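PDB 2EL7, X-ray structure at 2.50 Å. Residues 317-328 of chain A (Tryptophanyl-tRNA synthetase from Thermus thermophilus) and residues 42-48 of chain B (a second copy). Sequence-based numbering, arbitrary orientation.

Chain A, residues 317-328: TMEEVREKVGLL
Chain B (42-48) VDYHALT

This is a small, mostly apolar contact between two copies of one protein, 257 Å² summed over both sides, in which the end of a helix in chain A packs on a short turn-rich stretch of chain B with no direct hydrogen bond between them and one water as the polar link.

Chain A runs as a regular helix that enters from earlier in the chain and holds T317(A) onward, with i to i+4 bonds such as V321(A) N to T317(A) O (2.9 Å) and V325(A) N to V321(A) O (2.9 Å). Well away from the chain B stretch, K324(A) NZ meets E320(A) OE1 at 2.9 Å, a salt bridge between side chains one turn apart. A Schellman motif closes the run: G326(A) takes phi/psi 84/25, its N reaches E323(A) O at 3.1 Å in a weak bond, and L327(A) N reaches R322(A) O at 3.0 Å. Glycine suits this spot for reasons internal to chain A, since a CB would jam against the carbonyl O of V325(A). Past the glycine the backbone extends, L327(A) at -73/154 and L328(A) at -79/113.

In chain B, residues 43-48 hold helical phi/psi, with short-range bonds such as H45(B) N to V42(B) O and A46(B) N to D43(B) O, both 3.0 Å. The register sets V325(A) against L47(B), CA to CA 8.6 Å, and L327(A) against D43(B), 7.4 Å; the chain A numbers thus rise as those of chain B fall.

L327(A) loses the most surface. Its CA-to-CB bond points sideways, but chi1 -93° and chi2 26°, both between wells, bring its end nearer: CD2 lies 3.5 Å from Y44(B) OH and 3.8 Å from Y44(B) CE2, oblique to the ring. Y44(B) likewise starts sideways and, at chi1 -99°, its end comes nearer, so that OH lies 4.3 Å from M318(A) CE and 4.4 Å from R322(A) CG. A long aromatic suits this reach, and its hydroxyl is hydrogen-bonded elsewhere in the structure.

V325(A), chi1 137°, and L47(B), m then t, both point toward the other stretch and meet CG1 to CD1 at 3.9 Å, a simple aliphatic pair.

D43(B), chi1 p, also points across. Its OD2 sits 3.8 Å from L327(A) CG and accepts from a water at 2.5 Å; that water accepts from L328(A) N at 3.0 Å. The buried carboxylate thereby serves a backbone NH beyond the helix.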

ATOM      1  N   THR A 317       5.722  15.991  -1.927  1.00 16.63           N
ATOM      2  CA  THR A 317       5.951  14.985  -2.952  1.00 21.22           C
ATOM      3  C   THR A 317       4.672  14.311  -3.389  1.00 26.01           C
ATOM      4  O   THR A 317       4.443  14.118  -4.581  1.00 28.62           O
ATOM      5  CB  THR A 317       6.896  13.846  -2.503  1.00 20.42           C
ATOM      6  OG1 THR A 317       8.188  14.369  -2.149  1.00 18.45           O
ATOM      7  CG2 THR A 317       7.058  12.847  -3.659  1.00 22.55           C
ATOM      8  N   MET A 318       3.841  13.940  -2.424  1.00 27.38           N
ATOM      9  CA  MET A 318       2.595  13.257  -2.725  1.00 28.70           C
ATOM     10  C   MET A 318       1.610  14.155  -3.509  1.00 29.07           C
ATOM     11  O   MET A 318       0.793  13.662  -4.282  1.00 38.15           O
ATOM     12  CB  MET A 318       1.966  12.740  -1.417  1.00 37.54           C
ATOM     13  CG  MET A 318       0.959  11.604  -1.590  1.00 41.44           C
ATOM     14  SD  MET A 318       1.742  10.161  -2.417  1.00 39.39           S
ATOM     15  CE  MET A 318       0.755   9.982  -3.840  1.00 26.52           C
ATOM     16  N   GLU A 319       1.673  15.465  -3.324  1.00 30.03           N
ATOM     17  CA  GLU A 319       0.771  16.323  -4.076  1.00 30.19           C
ATOM     18  C   GLU A 319       1.287  16.343  -5.496  1.00 31.62           C
ATOM     19  O   GLU A 319       0.518  16.260  -6.442  1.00 36.50           O
ATOM     20  CB  GLU A 319       0.729  17.743  -3.502  1.00 39.03           C
ATOM     21  CG  GLU A 319      -0.298  17.907  -2.395  1.00 51.29           C
ATOM     22  CD  GLU A 319      -0.251  19.281  -1.755  1.00 61.61           C
ATOM     23  OE1 GLU A 319      -0.521  20.270  -2.471  1.00 66.28           O
ATOM     24  OE2 GLU A 319       0.063  19.368  -0.538  1.00 66.55           O
ATOM     25  N   GLU A 320       2.601  16.454  -5.642  1.00 29.33           N
ATOM     26  CA  GLU A 320       3.202  16.445  -6.962  1.00 24.59           C
ATOM     27  C   GLU A 320       2.791  15.167  -7.719  1.00 29.43           C
ATOM     28  O   GLU A 320       2.351  15.239  -8.867  1.00 35.25           O
ATOM     29  CB  GLU A 320       4.715  16.537  -6.832  1.00 26.88           C
ATOM     30  CG  GLU A 320       5.450  16.695  -8.118  1.00 30.09           C
ATOM     31  CD  GLU A 320       6.950  16.668  -7.908  1.00 39.16           C
ATOM     32  OE1 GLU A 320       7.714  16.841  -8.896  1.00 33.35           O
ATOM     33  OE2 GLU A 320       7.364  16.478  -6.742  1.00 35.46           O
ATOM     34  N   VAL A 321       2.902  14.003  -7.073  1.00 28.10           N
ATOM     35  CA  VAL A 321       2.526  12.730  -7.709  1.00 26.15           C
ATOM     36  C   VAL A 321       1.036  12.625  -8.048  1.00 22.53           C
ATOM     37  O   VAL A 321       0.679  12.265  -9.159  1.00 29.52           O
ATOM     38  CB  VAL A 321       2.919  11.495  -6.827  1.00 28.02           C
ATOM     39  CG1 VAL A 321       2.348  10.206  -7.432  1.00 23.10           C
ATOM     40  CG2 VAL A 321       4.433  11.387  -6.716  1.00 15.36           C
ATOM     41  N   ARG A 322       0.158  12.950  -7.110  1.00 27.17           N
ATOM     42  CA  ARG A 322      -1.274  12.852  -7.384  1.00 28.86           C
ATOM     43  C   ARG A 322      -1.672  13.647  -8.633  1.00 28.01           C
ATOM     44  O   ARG A 322      -2.497  13.206  -9.446  1.00 32.10           O
ATOM     45  CB  ARG A 322      -2.091  13.311  -6.151  1.00 28.86           C
ATOM     46  CG  ARG A 322      -2.036  12.307  -5.001  1.00 33.13           C
ATOM     47  CD  ARG A 322      -2.994  12.566  -3.853  1.00 19.30           C
ATOM     48  NE  ARG A 322      -2.432  13.563  -2.964  1.00 34.64           N
ATOM     49  CZ  ARG A 322      -2.244  13.416  -1.656  1.00 31.83           C
ATOM     50  NH1 ARG A 322      -1.708  14.416  -0.981  1.00 50.17           N
ATOM     51  NH2 ARG A 322      -2.577  12.296  -1.016  1.00 33.98           N
ATOM     52  N   GLU A 323      -1.065  14.807  -8.798  1.00 29.18           N
ATOM     53  CA  GLU A 323      -1.365  15.672  -9.936  1.00 32.34           C
ATOM     54  C   GLU A 323      -0.829  15.145 -11.274  1.00 35.17           C
ATOM     55  O   GLU A 323      -1.527  15.202 -12.291  1.00 32.59           O
ATOM     56  CB  GLU A 323      -0.788  17.051  -9.674  1.00 25.01           C
ATOM     57  CG  GLU A 323      -1.148  18.056 -10.719  1.00 56.31           C
ATOM     58  CD  GLU A 323      -0.040  19.057 -10.915  1.00 70.54           C
ATOM     59  OE1 GLU A 323       1.010  18.677 -11.494  1.00 76.27           O
ATOM     60  OE2 GLU A 323      -0.209  20.217 -10.471  1.00 83.58           O
ATOM     61  N   LYS A 324       0.410  14.634 -11.263  1.00 31.30           N
ATOM     62  CA  LYS A 324       1.047  14.101 -12.463  1.00 26.63           C
ATOM     63  C   LYS A 324       0.453  12.780 -12.925  1.00 26.35           C
ATOM     64  O   LYS A 324       0.473  12.459 -14.101  1.00 29.52           O
ATOM     65  CB  LYS A 324       2.554  13.942 -12.242  1.00 23.93           C
ATOM     66  CG  LYS A 324       3.310  15.278 -12.157  1.00 27.81           C
ATOM     67  CD  LYS A 324       4.824  15.086 -12.172  1.00 21.81           C
ATOM     68  CE  LYS A 324       5.535  16.420 -12.122  1.00 22.18           C
ATOM     69  NZ  LYS A 324       6.939  16.282 -11.654  1.00 24.29           N
ATOM     70  N   VAL A 325      -0.070  12.013 -11.984  1.00 33.73           N
ATOM     71  CA  VAL A 325      -0.696  10.725 -12.265  1.00 27.12           C
ATOM     72  C   VAL A 325      -2.091  11.016 -12.837  1.00 31.11           C
ATOM     73  O   VAL A 325      -2.763  10.135 -13.366  1.00 30.57           O
ATOM     74  CB  VAL A 325      -0.742   9.902 -10.936  1.00 30.37           C
ATOM     75  CG1 VAL A 325      -2.065   9.202 -10.751  1.00 24.26           C
ATOM     76  CG2 VAL A 325       0.430   8.933 -10.911  1.00 21.96           C
ATOM     77  N   GLY A 326      -2.521  12.273 -12.723  1.00 27.44           N
ATOM     78  CA  GLY A 326      -3.812  12.673 -13.252  1.00 27.53           C
ATOM     79  C   GLY A 326      -5.059  12.445 -12.415  1.00 34.67           C
ATOM     80  O   GLY A 326      -6.158  12.341 -12.976  1.00 38.50           O
ATOM     81  N   LEU A 327      -4.915  12.372 -11.091  1.00 29.72           N
ATOM     82  CA  LEU A 327      -6.067  12.140 -10.230  1.00 24.61           C
ATOM     83  C   LEU A 327      -6.946  13.374 -10.139  1.00 27.74           C
ATOM     84  O   LEU A 327      -6.472  14.495 -10.325  1.00 29.34           O
ATOM     85  CB  LEU A 327      -5.607  11.765  -8.816  1.00 32.23           C
ATOM     86  CG  LEU A 327      -5.431  10.300  -8.400  1.00 34.91           C
ATOM     87  CD1 LEU A 327      -5.135   9.421  -9.573  1.00 25.16           C
ATOM     88  CD2 LEU A 327      -4.338  10.233  -7.337  1.00 31.32           C
ATOM     89  N   LEU A 328      -8.228  13.165  -9.862  1.00 23.45           N
ATOM     90  CA  LEU A 328      -9.160  14.281  -9.678  1.00 24.92           C
ATOM     91  C   LEU A 328      -8.830  14.720  -8.258  1.00 31.27           C
ATOM     92  O   LEU A 328      -9.038  13.970  -7.302  1.00 31.21           O
ATOM     93  CB  LEU A 328     -10.619  13.805  -9.726  1.00 25.77           C
ATOM     94  CG  LEU A 328     -11.635  14.888  -9.318  1.00 25.76           C
ATOM     95  CD1 LEU A 328     -11.576  16.054 -10.321  1.00 20.62           C
ATOM     96  CD2 LEU A 328     -13.060  14.294  -9.260  1.00 20.90           C
TER
ATOM     97  N   VAL B  42     -13.680   4.159  -7.685  1.00 31.51           N
ATOM     98  CA  VAL B  42     -12.321   3.625  -7.569  1.00 26.79           C
ATOM     99  C   VAL B  42     -11.329   4.098  -8.622  1.00 29.49           C
ATOM    100  O   VAL B  42     -10.870   3.327  -9.467  1.00 28.91           O
ATOM    101  CB  VAL B  42     -12.354   2.067  -7.549  1.00 21.06           C
ATOM    102  CG1 VAL B  42     -13.130   1.565  -6.325  1.00 18.00           C
ATOM    103  CG2 VAL B  42     -13.007   1.550  -8.807  1.00 20.64           C
ATOM    104  N   ASP B  43     -10.971   5.370  -8.551  1.00 31.16           N
ATOM    105  CA  ASP B  43     -10.046   5.922  -9.510  1.00 27.80           C
ATOM    106  C   ASP B  43      -8.655   5.240  -9.466  1.00 35.78           C
ATOM    107  O   ASP B  43      -7.969   5.169 -10.489  1.00 31.79           O
ATOM    108  CB  ASP B  43      -9.973   7.464  -9.340  1.00 19.28           C
ATOM    109  CG  ASP B  43      -9.565   7.912  -7.930  1.00 23.10           C
ATOM    110  OD1 ASP B  43      -9.827   7.179  -6.964  1.00 15.67           O
ATOM    111  OD2 ASP B  43      -8.992   9.026  -7.790  1.00 20.26           O
ATOM    112  N   TYR B  44      -8.254   4.696  -8.316  1.00 34.72           N
ATOM    113  CA  TYR B  44      -6.939   4.047  -8.223  1.00 37.44           C
ATOM    114  C   TYR B  44      -6.874   2.734  -9.007  1.00 39.90           C
ATOM    115  O   TYR B  44      -5.788   2.206  -9.267  1.00 41.79           O
ATOM    116  CB  TYR B  44      -6.515   3.848  -6.747  1.00 31.87           C
ATOM    117  CG  TYR B  44      -5.551   4.922  -6.248  1.00 31.44           C
ATOM    118  CD1 TYR B  44      -5.549   5.353  -4.906  1.00 43.19           C
ATOM    119  CD2 TYR B  44      -4.657   5.532  -7.126  1.00 40.21           C
ATOM    120  CE1 TYR B  44      -4.675   6.387  -4.459  1.00 25.88           C
ATOM    121  CE2 TYR B  44      -3.783   6.557  -6.698  1.00 42.41           C
ATOM    122  CZ  TYR B  44      -3.795   6.985  -5.377  1.00 41.51           C
ATOM    123  OH  TYR B  44      -2.939   8.024  -5.022  1.00 34.43           O
ATOM    124  N   HIS B  45      -8.035   2.224  -9.400  1.00 37.12           N
ATOM    125  CA  HIS B  45      -8.118   1.001 -10.210  1.00 37.55           C
ATOM    126  C   HIS B  45      -7.644   1.334 -11.646  1.00 32.08           C
ATOM    127  O   HIS B  45      -7.139   0.489 -12.357  1.00 32.46           O
ATOM    128  CB  HIS B  45      -9.579   0.508 -10.245  1.00 29.58           C
ATOM    129  CG  HIS B  45      -9.793  -0.761 -11.017  1.00 36.06           C
ATOM    130  ND1 HIS B  45     -11.027  -1.117 -11.532  1.00 41.28           N
ATOM    131  CD2 HIS B  45      -8.948  -1.767 -11.347  1.00 32.41           C
ATOM    132  CE1 HIS B  45     -10.929  -2.280 -12.148  1.00 25.64           C
ATOM    133  NE2 HIS B  45      -9.679  -2.696 -12.049  1.00 39.74           N
ATOM    134  N   ALA B  46      -7.801   2.582 -12.068  1.00 35.92           N
ATOM    135  CA  ALA B  46      -7.393   2.962 -13.421  1.00 33.55           C
ATOM    136  C   ALA B  46      -5.923   2.667 -13.671  1.00 31.52           C
ATOM    137  O   ALA B  46      -5.556   2.272 -14.777  1.00 37.12           O
ATOM    138  CB  ALA B  46      -7.669   4.449 -13.666  1.00 16.64           C
ATOM    139  N   LEU B  47      -5.092   2.843 -12.643  1.00 30.17           N
ATOM    140  CA  LEU B  47      -3.650   2.639 -12.768  1.00 30.59           C
ATOM    141  C   LEU B  47      -3.127   1.202 -12.977  1.00 34.03           C
ATOM    142  O   LEU B  47      -1.984   1.021 -13.410  1.00 24.96           O
ATOM    143  CB  LEU B  47      -2.919   3.262 -11.564  1.00 26.12           C
ATOM    144  CG  LEU B  47      -3.206   4.712 -11.124  1.00 30.49           C
ATOM    145  CD1 LEU B  47      -1.956   5.282 -10.491  1.00 31.15           C
ATOM    146  CD2 LEU B  47      -3.600   5.593 -12.277  1.00 23.73           C
ATOM    147  N   THR B  48      -3.935   0.183 -12.697  1.00 28.62           N
ATOM    148  CA  THR B  48      -3.446  -1.180 -12.858  1.00 30.78           C
ATOM    149  C   THR B  48      -2.905  -1.493 -14.262  1.00 41.67           C
ATOM    150  O   THR B  48      -2.145  -2.460 -14.435  1.00 46.66           O
ATOM    151  CB  THR B  48      -4.512  -2.189 -12.452  1.00 31.89           C
ATOM    152  OG1 THR B  48      -5.691  -2.001 -13.240  1.00 30.59           O
ATOM    153  CG2 THR B  48      -4.857  -1.997 -10.974  1.00 29.50           C
TER
HETATM  154  O   HOH W   1      -9.069  10.280  -9.915  1.00 24.45           O